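Phosphate-binding protein PstS 2 (Streptococcus pneumoniae, PDB 4H1X) probably serves as the solute-binding component of the PstSACB ABC transporter, capturing phosphate outside the membrane for import into the cell. Local coordinates at residues T10-S15 against A65-Y70; S79-E84 against V234-D239; L102-N107 against M209-L214; Y70-S75 against A228-A233. All coordinates share one frame; numbering follows the deposited sequence.

Contact 1: T10-S15 against A65-Y70; sequences TIEVIS and ANAIGY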
loop_
_atom_site.group_PDB
_atom_site.type_symbol
_atom_site.label_atom_id
_atom_site.label_comp_id
_atom_site.label_asym_id
_atom_site.label_seq_id
_atom_site.Cartn_x
_atom_site.Cartn_y
_atom_site.Cartn_z
ATOM N N THR A 10 19.084 -23.340 -1.725
ATOM C CA THR A 10 17.615 -23.366 -1.653
ATOM C C THR A 10 17.040 -21.993 -1.240
ATOM O O THR A 10 17.393 -21.478 -0.174
ATOM C CB THR A 10 17.173 -24.453 -0.663
ATOM O OG1 THR A 10 17.837 -25.674 -0.992
ATOM C CG2 THR A 10 15.650 -24.656 -0.629
ATOM N N ILE A 11 16.116 -21.451 -2.043
ATOM C CA ILE A 11 15.505 -20.143 -1.734
ATOM C C ILE A 11 14.558 -20.274 -0.528
ATOM O O ILE A 11 13.693 -21.163 -0.512
ATOM C CB ILE A 11 14.770 -19.552 -2.974
ATOM C CG1 ILE A 11 15.741 -19.365 -4.179
ATOM C CG2 ILE A 11 14.072 -18.217 -2.640
ATOM C CD1 ILE A 11 15.038 -18.990 -5.489
ATOM N N GLU A 12 14.731 -19.395 0.474
ATOM C CA GLU A 12 13.868 -19.362 1.656
ATOM C C GLU A 12 12.872 -18.220 1.447
ATOM O O GLU A 12 13.228 -17.045 1.578
ATOM C CB GLU A 12 14.684 -19.208 2.952
ATOM C CG GLU A 12 13.862 -19.385 4.225
ATOM C CD GLU A 12 14.450 -18.840 5.518
ATOM O OE1 GLU A 12 15.689 -18.674 5.602
ATOM O OE2 GLU A 12 13.663 -18.608 6.466
ATOM N N VAL A 13 11.647 -18.564 1.040
ATOM C CA VAL A 13 10.620 -17.564 0.769
ATOM C C VAL A 13 10.025 -17.080 2.101
ATOM O O VAL A 13 9.549 -17.885 2.907
ATOM C CB VAL A 13 9.526 -18.141 -0.180
ATOM C CG1 VAL A 13 8.403 -17.141 -0.410
ATOM C CG2 VAL A 13 10.147 -18.594 -1.526
ATOM N N ILE A 14 10.069 -15.780 2.331
ATOM C CA ILE A 14 9.470 -15.165 3.520
ATOM C C ILE A 14 8.145 -14.559 3.096
ATOM O O ILE A 14 8.145 -13.639 2.280
ATOM C CB ILE A 14 10.387 -14.085 4.199
ATOM C CG1 ILE A 14 11.857 -14.561 4.449
ATOM C CG2 ILE A 14 9.730 -13.508 5.479
ATOM C CD1 ILE A 14 12.050 -15.825 5.209
ATOM N N SER A 15 7.032 -15.063 3.635
ATOM C CA SER A 15 5.708 -14.515 3.329
ATOM C C SER A 15 5.193 -13.696 4.510
ATOM O O SER A 15 5.557 -13.967 5.660
ATOM C CB SER A 15 4.729 -15.648 3.026
ATOM O OG SER A 15 3.393 -15.172 2.985
ATOM N N ALA A 65 21.090 -15.740 4.546
ATOM C CA ALA A 65 21.686 -15.463 3.227
ATOM C C ALA A 65 20.797 -15.865 2.031
ATOM O O ALA A 65 20.894 -15.229 0.976
ATOM C CB ALA A 65 23.028 -16.162 3.089
ATOM N N ASN A 66 19.994 -16.937 2.182
ATOM C CA ASN A 66 19.150 -17.479 1.104
ATOM C C ASN A 66 17.721 -16.946 1.088
ATOM O O ASN A 66 16.905 -17.435 0.290
ATOM C CB ASN A 66 19.067 -18.996 1.248
ATOM C CG ASN A 66 20.366 -19.725 1.014
ATOM O OD1 ASN A 66 21.212 -19.310 0.218
ATOM N ND2 ASN A 66 20.528 -20.860 1.672
ATOM N N ALA A 67 17.400 -15.966 1.944
ATOM C CA ALA A 67 16.010 -15.550 2.046
ATOM C C ALA A 67 15.612 -14.460 1.040
ATOM O O ALA A 67 16.449 -13.714 0.516
ATOM C CB ALA A 67 15.702 -15.086 3.476
ATOM N N ILE A 68 14.309 -14.403 0.764
ATOM C CA ILE A 68 13.689 -13.370 -0.060
ATOM C C ILE A 68 12.343 -13.021 0.560
ATOM O O ILE A 68 11.614 -13.920 1.008
ATOM C CB ILE A 68 13.556 -13.783 -1.556
ATOM C CG1 ILE A 68 13.103 -12.582 -2.445
ATOM C CG2 ILE A 68 12.626 -15.016 -1.755
ATOM C CD1 ILE A 68 13.110 -12.959 -3.933
ATOM N N GLY A 69 12.016 -11.737 0.558
ATOM C CA GLY A 69 10.749 -11.283 1.125
ATOM C C GLY A 69 10.293 -10.011 0.447
ATOM O O GLY A 69 10.944 -9.532 -0.492
ATOM N N TYR A 70 9.152 -9.472 0.901
ATOM C CA TYR A 70 8.647 -8.229 0.331
ATOM C C TYR A 70 8.244 -7.294 1.466
ATOM O O TYR A 70 7.727 -7.743 2.498
ATOM C CB TYR A 70 7.487 -8.445 -0.663
ATOM C CG TYR A 70 6.398 -9.344 -0.109
ATOM C CD1 TYR A 70 5.411 -8.840 0.738
ATOM C CD2 TYR A 70 6.343 -10.695 -0.443
ATOM C CE1 TYR A 70 4.429 -9.675 1.281
ATOM C CE2 TYR A 70 5.374 -11.535 0.099
ATOM C CZ TYR A 70 4.406 -11.019 0.940
ATOM O OH TYR A 70 3.455 -11.867 1.461
HETATM O O HOH W 1 7.593 -11.056 2.769
HETATM O O HOH W 2 2.988 -14.215 0.364
#
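Ile11 and Ile68 meet methyl to methyl, CG2 to CG2 at 3.6 Å, with their side chains set obliquely to each other. Ile68 reaches this meeting because its CG2 branch sits between the backbone N and the carbonyl carbon, while CG1 is anti to N (chi1 -171°). Val13 projects from the same face as Ile68, but its CG2 stays looser, 4.4 Å from Ile68 CG2. The other face carries Ala67 and Glu12; there Ile14 lays its CG1 4.0 Å from Ala67 CB. At the end of the pair, Ser15 OG and Tyr70 OH are joined through a water, and a second water bridges Ile14 O and Tyr70 N, lying over the centre of one face of the Tyr70 ring. Between the Ile68 face and the Ala67 face the backbones run parallel, their axes 23° apart. Glu12 straddles Ala67 of the partner strand: its N donates to Asn66 O in a nearly straight bond (179° at H), and its O accepts from Ile68 N at 3.0 Å. Ile14 N continues the pattern to Ile68 O at 2.8 Å. Tyr70 OH also bonds Arg16 N, and its ring stacks with Phe26 of helix 21-30. Helix 247-254 covers the Ile11, Val13 and Ile68 face through Val253 and Phe254, while strand 49-51 flanks 12-16 and strand 223-236 bonds to Gly69.

Contact 2: S79-E84 against V234-D239; sequences SVKALE and VVVNND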
loop_
_atom_site.group_PDB
_atom_site.type_symbol
_atom_site.label_atom_id
_atom_site.label_comp_id
_atom_site.label_asym_id
_atom_site.label_seq_id
_atom_site.Cartn_x
_atom_site.Cartn_y
_atom_site.Cartn_z
ATOM N N SER A 79 20.248 -2.697 5.501
ATOM C CA SER A 79 20.439 -4.028 6.086
ATOM C C SER A 79 20.000 -5.149 5.131
ATOM O O SER A 79 20.287 -6.327 5.375
ATOM C CB SER A 79 19.685 -4.133 7.405
ATOM O OG SER A 79 20.238 -3.238 8.355
ATOM N N VAL A 80 19.286 -4.785 4.061
ATOM C CA VAL A 80 18.837 -5.734 3.039
ATOM C C VAL A 80 19.070 -5.088 1.662
ATOM O O VAL A 80 19.323 -3.874 1.575
ATOM C CB VAL A 80 17.361 -6.194 3.219
ATOM C CG1 VAL A 80 17.123 -6.937 4.539
ATOM C CG2 VAL A 80 16.397 -5.027 3.063
ATOM N N LYS A 81 18.915 -5.873 0.593
ATOM C CA LYS A 81 19.098 -5.356 -0.763
ATOM C C LYS A 81 17.797 -5.485 -1.581
ATOM O O LYS A 81 17.265 -6.582 -1.691
ATOM C CB LYS A 81 20.234 -6.105 -1.452
ATOM C CG LYS A 81 20.472 -5.629 -2.883
ATOM C CD LYS A 81 21.765 -6.144 -3.476
ATOM C CE LYS A 81 21.663 -7.538 -4.006
ATOM N NZ LYS A 81 22.896 -7.921 -4.760
ATOM N N ALA A 82 17.306 -4.387 -2.153
ATOM C CA ALA A 82 16.108 -4.444 -3.004
ATOM C C ALA A 82 16.513 -4.923 -4.406
ATOM O O ALA A 82 17.479 -4.406 -5.004
ATOM C CB ALA A 82 15.406 -3.088 -3.084
ATOM N N LEU A 83 15.784 -5.934 -4.917
ATOM C CA LEU A 83 16.008 -6.423 -6.270
ATOM C C LEU A 83 15.423 -5.455 -7.274
ATOM O O LEU A 83 14.419 -4.799 -6.993
ATOM C CB LEU A 83 15.350 -7.811 -6.477
ATOM C CG LEU A 83 15.938 -9.006 -5.713
ATOM C CD1 LEU A 83 15.110 -10.276 -5.968
ATOM C CD2 LEU A 83 17.386 -9.250 -6.079
ATOM N N GLU A 84 16.031 -5.386 -8.465
ATOM C CA GLU A 84 15.425 -4.632 -9.553
ATOM C C GLU A 84 14.362 -5.563 -10.160
ATOM O O GLU A 84 14.564 -6.783 -10.165
ATOM C CB GLU A 84 16.496 -4.198 -10.578
ATOM C CG GLU A 84 17.487 -3.207 -9.974
ATOM C CD GLU A 84 18.509 -2.636 -10.939
ATOM O OE1 GLU A 84 18.628 -3.162 -12.071
ATOM O OE2 GLU A 84 19.203 -1.668 -10.553
ATOM N N VAL A 234 11.096 -5.906 -3.211
ATOM C CA VAL A 234 11.435 -7.326 -3.065
ATOM C C VAL A 234 12.855 -7.329 -2.569
ATOM O O VAL A 234 13.747 -6.797 -3.256
ATOM C CB VAL A 234 11.246 -8.131 -4.370
ATOM C CG1 VAL A 234 11.680 -9.579 -4.157
ATOM C CG2 VAL A 234 9.797 -8.072 -4.835
ATOM N N VAL A 235 13.077 -7.880 -1.387
ATOM C CA VAL A 235 14.372 -7.751 -0.748
ATOM C C VAL A 235 15.049 -9.111 -0.521
ATOM O O VAL A 235 14.392 -10.112 -0.209
ATOM C CB VAL A 235 14.265 -6.954 0.593
ATOM C CG1 VAL A 235 13.962 -5.472 0.338
ATOM C CG2 VAL A 235 13.223 -7.559 1.557
ATOM N N VAL A 236 16.367 -9.106 -0.662
ATOM C CA VAL A 236 17.252 -10.249 -0.462
ATOM C C VAL A 236 18.360 -9.847 0.524
ATOM O O VAL A 236 18.500 -8.670 0.862
ATOM C CB VAL A 236 17.849 -10.779 -1.804
ATOM C CG1 VAL A 236 16.751 -11.272 -2.747
ATOM C CG2 VAL A 236 18.743 -9.731 -2.481
ATOM N N ASN A 237 19.139 -10.829 0.976
ATOM C CA ASN A 237 20.248 -10.569 1.874
ATOM C C ASN A 237 21.345 -9.835 1.103
ATOM O O ASN A 237 21.487 -10.050 -0.099
ATOM C CB ASN A 237 20.758 -11.896 2.424
ATOM C CG ASN A 237 21.737 -11.733 3.553
ATOM O OD1 ASN A 237 22.931 -11.533 3.347
ATOM N ND2 ASN A 237 21.247 -11.842 4.772
ATOM N N ASN A 238 22.081 -8.949 1.767
ATOM C CA ASN A 238 23.193 -8.212 1.134
ATOM C C ASN A 238 24.283 -9.148 0.555
ATOM O O ASN A 238 24.987 -8.755 -0.374
ATOM C CB ASN A 238 23.811 -7.239 2.133
ATOM C CG ASN A 238 23.069 -5.949 2.213
ATOM O OD1 ASN A 238 22.672 -5.375 1.186
ATOM N ND2 ASN A 238 22.865 -5.467 3.435
ATOM N N ASP A 239 24.406 -10.378 1.085
ATOM C CA ASP A 239 25.345 -11.415 0.612
ATOM C C ASP A 239 24.956 -11.999 -0.761
ATOM O O ASP A 239 25.790 -12.645 -1.423
ATOM C CB ASP A 239 25.374 -12.579 1.614
ATOM C CG ASP A 239 26.169 -12.357 2.887
ATOM O OD1 ASP A 239 26.642 -11.222 3.104
ATOM O OD2 ASP A 239 26.296 -13.316 3.674
HETATM O O HOH W 3 21.470 -8.604 4.498
HETATM O O HOH W 4 21.933 -3.005 0.506
HETATM O O HOH W 5 24.824 -7.518 -2.777
HETATM O O HOH W 6 12.259 -4.400 -5.288
#
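Leu83 and Val236 are brought together by their first torsions: Leu83 CG stands anti to its carbonyl carbon (chi1 -68°), and Val236 holds CG1 likewise (chi1 -62°). The side chains cross at about a right angle, with Leu83 CD1 3.7 Å from Val236 CG1 and also against Val234 CG1 at 3.9 Å. On the opposite face, Val80 places CG2 between its backbone N and carbonyl carbon, which sets that methyl 3.7 Å from Val235 CG1. Lys81 is extended as far as CD and bends at chi3 (81°), bringing CE within 4.0 Å of Val236 CG2, the two side chains slanting across each other. Its NZ is gripped by the carbonyl oxygens of Asn240 and Ala242 and by a water that also donates to Asn238 O.

Lys81 and Val236 form an antiparallel hydrogen-bonded pair, each N donating to the other's O, and Leu83 N adds a bond of 2.8 Å to Val234 O. Ala82 faces Val235 as the intervening non-hydrogen-bonded pair. Waters bridge both ends: one links Ser79 O to Asn238 N and another Val80 O to Asn238 OD1, while at the other end a third joins Leu83 O to Val234 N, beside the direct Leu83 N bond. Asn237 OD1 accepts from Asp239 N at 2.9 Å, an Asx turn that bends the chain as it leaves the strand. The antiparallel pairing of 223-236 with 81-85, with Val80 and Val235 packed on helix 54-63, is consistent with the alpha/beta lobe of a periplasmic binding protein, in which a late strand of the chain joins the sheet of the first lobe.

Contact 3: L102-N107 against M209-L214; sequences LQRPFN and MVSREL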
loop_
_atom_site.group_PDB
_atom_site.type_symbol
_atom_site.label_atom_id
_atom_site.label_comp_id
_atom_site.label_asym_id
_atom_site.label_seq_id
_atom_site.Cartn_x
_atom_site.Cartn_y
_atom_site.Cartn_z
ATOM N N LEU A 102 5.592 -2.976 -9.091
ATOM C CA LEU A 102 5.059 -3.409 -7.790
ATOM C C LEU A 102 4.676 -2.201 -6.976
ATOM O O LEU A 102 5.460 -1.693 -6.163
ATOM C CB LEU A 102 6.042 -4.281 -7.012
ATOM C CG LEU A 102 6.587 -5.505 -7.718
ATOM C CD1 LEU A 102 7.738 -6.063 -6.937
ATOM C CD2 LEU A 102 5.513 -6.559 -7.902
ATOM N N GLN A 103 3.485 -1.694 -7.247
ATOM C CA GLN A 103 2.970 -0.513 -6.560
ATOM C C GLN A 103 1.470 -0.526 -6.630
ATOM O O GLN A 103 0.864 -1.184 -7.499
ATOM C CB GLN A 103 3.515 0.784 -7.203
ATOM C CG GLN A 103 3.110 0.951 -8.681
ATOM C CD GLN A 103 3.364 2.338 -9.188
ATOM O OE1 GLN A 103 2.638 3.296 -8.867
ATOM N NE2 GLN A 103 4.426 2.486 -9.957
ATOM N N ARG A 104 0.865 0.205 -5.701
ATOM C CA ARG A 104 -0.575 0.336 -5.659
ATOM C C ARG A 104 -0.925 1.716 -5.145
ATOM O O ARG A 104 -0.183 2.286 -4.326
ATOM C CB ARG A 104 -1.212 -0.752 -4.771
ATOM C CG ARG A 104 -0.627 -0.773 -3.360
ATOM C CD ARG A 104 -1.398 -1.641 -2.414
ATOM N NE ARG A 104 -0.734 -1.689 -1.115
ATOM C CZ ARG A 104 -1.266 -2.220 -0.025
ATOM N NH1 ARG A 104 -2.481 -2.754 -0.063
ATOM N NH2 ARG A 104 -0.603 -2.195 1.120
ATOM N N PRO A 105 -2.080 2.246 -5.572
ATOM C CA PRO A 105 -2.494 3.548 -5.048
ATOM C C PRO A 105 -3.214 3.407 -3.716
ATOM O O PRO A 105 -3.865 2.372 -3.458
ATOM C CB PRO A 105 -3.460 4.052 -6.125
ATOM C CG PRO A 105 -4.112 2.784 -6.661
ATOM C CD PRO A 105 -3.054 1.704 -6.554
ATOM N N PHE A 106 -3.119 4.452 -2.881
ATOM C CA PHE A 106 -3.959 4.597 -1.706
ATOM C C PHE A 106 -4.976 5.655 -2.082
ATOM O O PHE A 106 -4.640 6.849 -2.164
ATOM C CB PHE A 106 -3.188 4.975 -0.447
ATOM C CG PHE A 106 -2.383 3.895 0.240
ATOM C CD1 PHE A 106 -2.307 2.608 -0.296
ATOM C CD2 PHE A 106 -1.774 4.140 1.468
ATOM C CE1 PHE A 106 -1.612 1.590 0.379
ATOM C CE2 PHE A 106 -1.077 3.122 2.138
ATOM C CZ PHE A 106 -0.978 1.864 1.572
ATOM N N ASN A 107 -6.158 5.190 -2.486
ATOM C CA ASN A 107 -7.242 6.062 -2.892
ATOM C C ASN A 107 -8.185 6.364 -1.745
ATOM O O ASN A 107 -8.493 5.490 -0.928
ATOM C CB ASN A 107 -8.059 5.396 -4.015
ATOM C CG ASN A 107 -7.357 5.411 -5.342
ATOM O OD1 ASN A 107 -6.774 6.415 -5.748
ATOM N ND2 ASN A 107 -7.386 4.301 -6.040
HETATM N N MSE A 209 -11.746 4.497 1.906
HETATM C CA MSE A 209 -10.332 4.201 1.673
HETATM C C MSE A 209 -10.246 2.924 0.862
HETATM O O MSE A 209 -10.789 1.896 1.271
HETATM C CB MSE A 209 -9.532 4.031 2.977
HETATM C CG MSE A 209 -9.703 5.154 3.977
HETATM SE SE MSE A 209 -8.672 4.742 5.609
HETATM C CE MSE A 209 -9.712 3.279 6.364
ATOM N N VAL A 210 -9.582 2.997 -0.285
ATOM C CA VAL A 210 -9.484 1.907 -1.271
ATOM C C VAL A 210 -8.017 1.788 -1.675
ATOM O O VAL A 210 -7.470 2.738 -2.217
ATOM C CB VAL A 210 -10.431 2.211 -2.476
ATOM C CG1 VAL A 210 -10.307 1.133 -3.563
ATOM C CG2 VAL A 210 -11.895 2.348 -2.018
ATOM N N SER A 211 -7.373 0.634 -1.417
ATOM C CA SER A 211 -5.930 0.489 -1.712
ATOM C C SER A 211 -5.683 -0.206 -3.069
ATOM O O SER A 211 -4.753 -1.005 -3.211
ATOM C CB SER A 211 -5.249 -0.287 -0.583
ATOM O OG SER A 211 -6.032 -1.435 -0.292
ATOM N N ARG A 212 -6.499 0.130 -4.073
ATOM C CA ARG A 212 -6.410 -0.440 -5.422
ATOM C C ARG A 212 -7.228 0.412 -6.361
ATOM O O ARG A 212 -7.924 1.322 -5.902
ATOM C CB ARG A 212 -6.969 -1.887 -5.420
ATOM C CG ARG A 212 -8.399 -2.001 -4.879
ATOM C CD ARG A 212 -9.061 -3.355 -5.122
ATOM N NE ARG A 212 -10.328 -3.513 -4.389
ATOM C CZ ARG A 212 -11.493 -2.979 -4.769
ATOM N NH1 ARG A 212 -11.564 -2.235 -5.864
ATOM N NH2 ARG A 212 -12.597 -3.185 -4.048
ATOM N N GLU A 213 -7.174 0.113 -7.656
ATOM C CA GLU A 213 -8.005 0.822 -8.620
ATOM C C GLU A 213 -9.456 0.410 -8.367
ATOM O O GLU A 213 -9.701 -0.713 -7.907
ATOM C CB GLU A 213 -7.553 0.483 -10.058
ATOM C CG GLU A 213 -8.108 1.400 -11.139
ATOM C CD GLU A 213 -7.751 1.037 -12.572
ATOM O OE1 GLU A 213 -6.896 0.145 -12.773
ATOM O OE2 GLU A 213 -8.366 1.617 -13.497
ATOM N N LEU A 214 -10.406 1.303 -8.629
ATOM C CA LEU A 214 -11.830 0.963 -8.472
ATOM C C LEU A 214 -12.295 0.335 -9.776
ATOM O O LEU A 214 -11.810 0.718 -10.832
ATOM C CB LEU A 214 -12.651 2.230 -8.193
ATOM C CG LEU A 214 -12.744 2.716 -6.737
ATOM C CD1 LEU A 214 -11.449 3.347 -6.296
ATOM C CD2 LEU A 214 -13.845 3.743 -6.613
HETATM O O HOH W 7 -4.268 -3.634 -1.886
#
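Strand 103-110 pairs here with the end of strand 207-210, in the mixed sheet where two segments from the two halves of a periplasmic-binding-protein chain come together. Asn107 and Val210 form an antiparallel hydrogen-bonded pair: Asn107 N donates to Val210 O and Val210 N to Asn107 O, both at 2.8 Å. The asparagine then reaches further. With CG anti to the carbonyl carbon (chi1 -75°), ND2 lies 3.0 Å from Arg212 O and donates to it. The acceptor lies near the amide plane of Asn107, whereas the donor stands well above the plane of the Arg212 carbonyl, 50° out of it.

Past Val210 the pairing gives way to looser contacts. Ser211 CA approaches Pro105 O as a CA-H...O contact at 3.3 Å, and the Pro105 ring rests its CG against the Arg212 backbone. Ser211 CB faces two side chains at once, 3.7 Å from Arg104 NH1 and 4.1 Å from Phe106 CD1. Phe106 CE1 sits over one face of the Arg104 guanidinium, offset toward its rim. At the edge of that group, in plane, a water accepts from NH1 at 2.7 Å and donates to Ser211 O.

Arg104 is further held by a salt bridge from NE to Asp230 and a bond from NH1 to Ser165, while Ser211 OG bonds Ser163. A citrate, probably from the crystallisation liquor, lies near the Arg104 side chain. The several bonds to the guanidinium fix its rotation, and its positive charge, probably balanced in part by Asp230, would suit a pocket that receives an anion.

Contact 4: Y70-S75 against A228-A233; sequences YISLGS and ALDGIA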
loop_
_atom_site.group_PDB
_atom_site.type_symbol
_atom_site.label_atom_id
_atom_site.label_comp_id
_atom_site.label_asym_id
_atom_site.label_seq_id
_atom_site.Cartn_x
_atom_site.Cartn_y
_atom_site.Cartn_z
ATOM N N TYR A 70 9.152 -9.472 0.901
ATOM C CA TYR A 70 8.647 -8.229 0.331
ATOM C C TYR A 70 8.244 -7.294 1.466
ATOM O O TYR A 70 7.727 -7.743 2.498
ATOM C CB TYR A 70 7.487 -8.445 -0.663
ATOM C CG TYR A 70 6.398 -9.344 -0.109
ATOM C CD1 TYR A 70 5.411 -8.840 0.738
ATOM C CD2 TYR A 70 6.343 -10.695 -0.443
ATOM C CE1 TYR A 70 4.429 -9.675 1.281
ATOM C CE2 TYR A 70 5.374 -11.535 0.099
ATOM C CZ TYR A 70 4.406 -11.019 0.940
ATOM O OH TYR A 70 3.455 -11.867 1.461
ATOM N N ILE A 71 8.504 -6.004 1.280
ATOM C CA ILE A 71 8.170 -4.964 2.263
ATOM C C ILE A 71 7.686 -3.708 1.558
ATOM O O ILE A 71 7.972 -3.490 0.363
ATOM C CB ILE A 71 9.432 -4.584 3.135
ATOM C CG1 ILE A 71 10.584 -3.997 2.236
ATOM C CG2 ILE A 71 9.930 -5.749 4.041
ATOM C CD1 ILE A 71 11.858 -3.486 2.921
ATOM N N SER A 72 7.013 -2.837 2.325
ATOM C CA SER A 72 6.634 -1.514 1.843
ATOM C C SER A 72 7.936 -0.792 1.457
ATOM O O SER A 72 8.915 -0.844 2.219
ATOM C CB SER A 72 5.884 -0.759 2.945
ATOM O OG SER A 72 4.677 -1.415 3.294
ATOM N N LEU A 73 7.991 -0.170 0.272
ATOM C CA LEU A 73 9.198 0.506 -0.225
ATOM C C LEU A 73 9.783 1.541 0.767
ATOM O O LEU A 73 10.990 1.603 0.914
ATOM C CB LEU A 73 8.918 1.175 -1.573
ATOM C CG LEU A 73 10.089 1.878 -2.262
ATOM C CD1 LEU A 73 11.290 0.917 -2.486
ATOM C CD2 LEU A 73 9.643 2.468 -3.582
ATOM N N GLY A 74 8.923 2.308 1.445
ATOM C CA GLY A 74 9.353 3.312 2.418
ATOM C C GLY A 74 10.095 2.756 3.622
ATOM O O GLY A 74 10.755 3.509 4.350
ATOM N N SER A 75 9.988 1.442 3.847
ATOM C CA SER A 75 10.632 0.756 4.962
ATOM C C SER A 75 11.988 0.133 4.606
ATOM O O SER A 75 12.608 -0.475 5.481
ATOM C CB SER A 75 9.712 -0.327 5.507
ATOM O OG SER A 75 8.508 0.235 6.010
ATOM N N ALA A 228 -1.630 8.780 -1.981
ATOM C CA ALA A 228 -0.282 8.226 -1.871
ATOM C C ALA A 228 -0.108 7.056 -2.807
ATOM O O ALA A 228 -1.095 6.399 -3.178
ATOM C CB ALA A 228 -0.013 7.757 -0.438
ATOM N N LEU A 229 1.152 6.765 -3.141
ATOM C CA LEU A 229 1.530 5.570 -3.888
ATOM C C LEU A 229 2.357 4.726 -2.960
ATOM O O LEU A 229 3.259 5.233 -2.275
ATOM C CB LEU A 229 2.286 5.877 -5.189
ATOM C CG LEU A 229 1.556 6.734 -6.222
ATOM C CD1 LEU A 229 2.451 6.950 -7.429
ATOM C CD2 LEU A 229 0.245 6.097 -6.647
ATOM N N ASP A 230 1.993 3.461 -2.865
ATOM C CA ASP A 230 2.681 2.543 -1.986
ATOM C C ASP A 230 3.434 1.550 -2.834
ATOM O O ASP A 230 2.810 0.710 -3.475
ATOM C CB ASP A 230 1.672 1.839 -1.058
ATOM C CG ASP A 230 2.295 0.791 -0.153
ATOM O OD1 ASP A 230 3.332 1.100 0.504
ATOM O OD2 ASP A 230 1.775 -0.346 -0.122
ATOM N N GLY A 231 4.754 1.693 -2.882
ATOM C CA GLY A 231 5.576 0.760 -3.635
ATOM C C GLY A 231 5.912 -0.424 -2.741
ATOM O O GLY A 231 5.869 -0.319 -1.502
ATOM N N ILE A 232 6.203 -1.564 -3.359
ATOM C CA ILE A 232 6.609 -2.780 -2.661
ATOM C C ILE A 232 8.009 -3.146 -3.167
ATOM O O ILE A 232 8.230 -3.218 -4.376
ATOM C CB ILE A 232 5.586 -3.930 -2.839
ATOM C CG1 ILE A 232 4.222 -3.588 -2.175
ATOM C CG2 ILE A 232 6.152 -5.266 -2.304
ATOM C CD1 ILE A 232 3.054 -4.467 -2.632
ATOM N N ALA A 233 8.951 -3.310 -2.250
ATOM C CA ALA A 233 10.318 -3.719 -2.559
ATOM C C ALA A 233 10.449 -5.206 -2.298
ATOM O O ALA A 233 9.961 -5.698 -1.260
ATOM C CB ALA A 233 11.314 -2.950 -1.686
HETATM O O HOH W 8 2.296 0.255 3.404
HETATM O O HOH W 9 5.982 2.814 1.309
#
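Leu73 lies along Gly231 and Ala233 of the opposing strand. CB rests 3.4 Å from Gly231 O; CG is anti to the backbone N (chi1 -178°), and from it CD1 turns toward Ala233, ending 3.9 Å from its CB. CD2, the other branch, comes 4.4 Å from Gly231 CA, where the absence of a side chain lets the leucine lie close. The side chain also touches Ala90 and Ile140. Leu73 N donates to the same Gly231 O at 2.8 Å, from above the carbonyl plane.

Upstream, Ile71 and Ala233 form an antiparallel hydrogen-bonded pair within the mixed sheet of the binding-protein fold, each N donating to the other's O, and Ile71 CG1 packs on Ala233 CB. After Ser72 the strand turns into a 3-10 segment at 73-75, with Ser75 N bonded to Ser72 O. On the other side of the strand, Ile232 CG2 meets Tyr70 CB at 3.8 Å.

Ser72 OG stands 4.0 Å from Asp230 OD1, and a water spans the two, bonding OG at 2.9 Å and donating to OD1. The other carboxylate oxygen, OD2, is salt-bridged to Arg104. Ser72 OG also makes a weak hydrogen bond to a citrate.

All four contacts belong to one mixed sheet. Contacts 1 and 4 share Tyr70 and follow strand 67-72 from one partner to the next, their centres 18 Å apart. Contacts 2 and 4 use strand 223-236 at successive places, 14 Å between centres, and meet where Val235 CG1 packs on Ile71 CD1 at 3.9 Å. Contact 1 joins contact 2 through a probable hydrogen bond, Gly69 O to Val235 N at 2.8 Å. Contact 3 lies 12 Å from contact 4, centre to centre, and Phe106 N probably bonds Ala228 O at 2.8 Å. The Arg104 side chain is about 4 Å and that of Ser72 about 3 Å from the citrate, consistent with an anion pocket there.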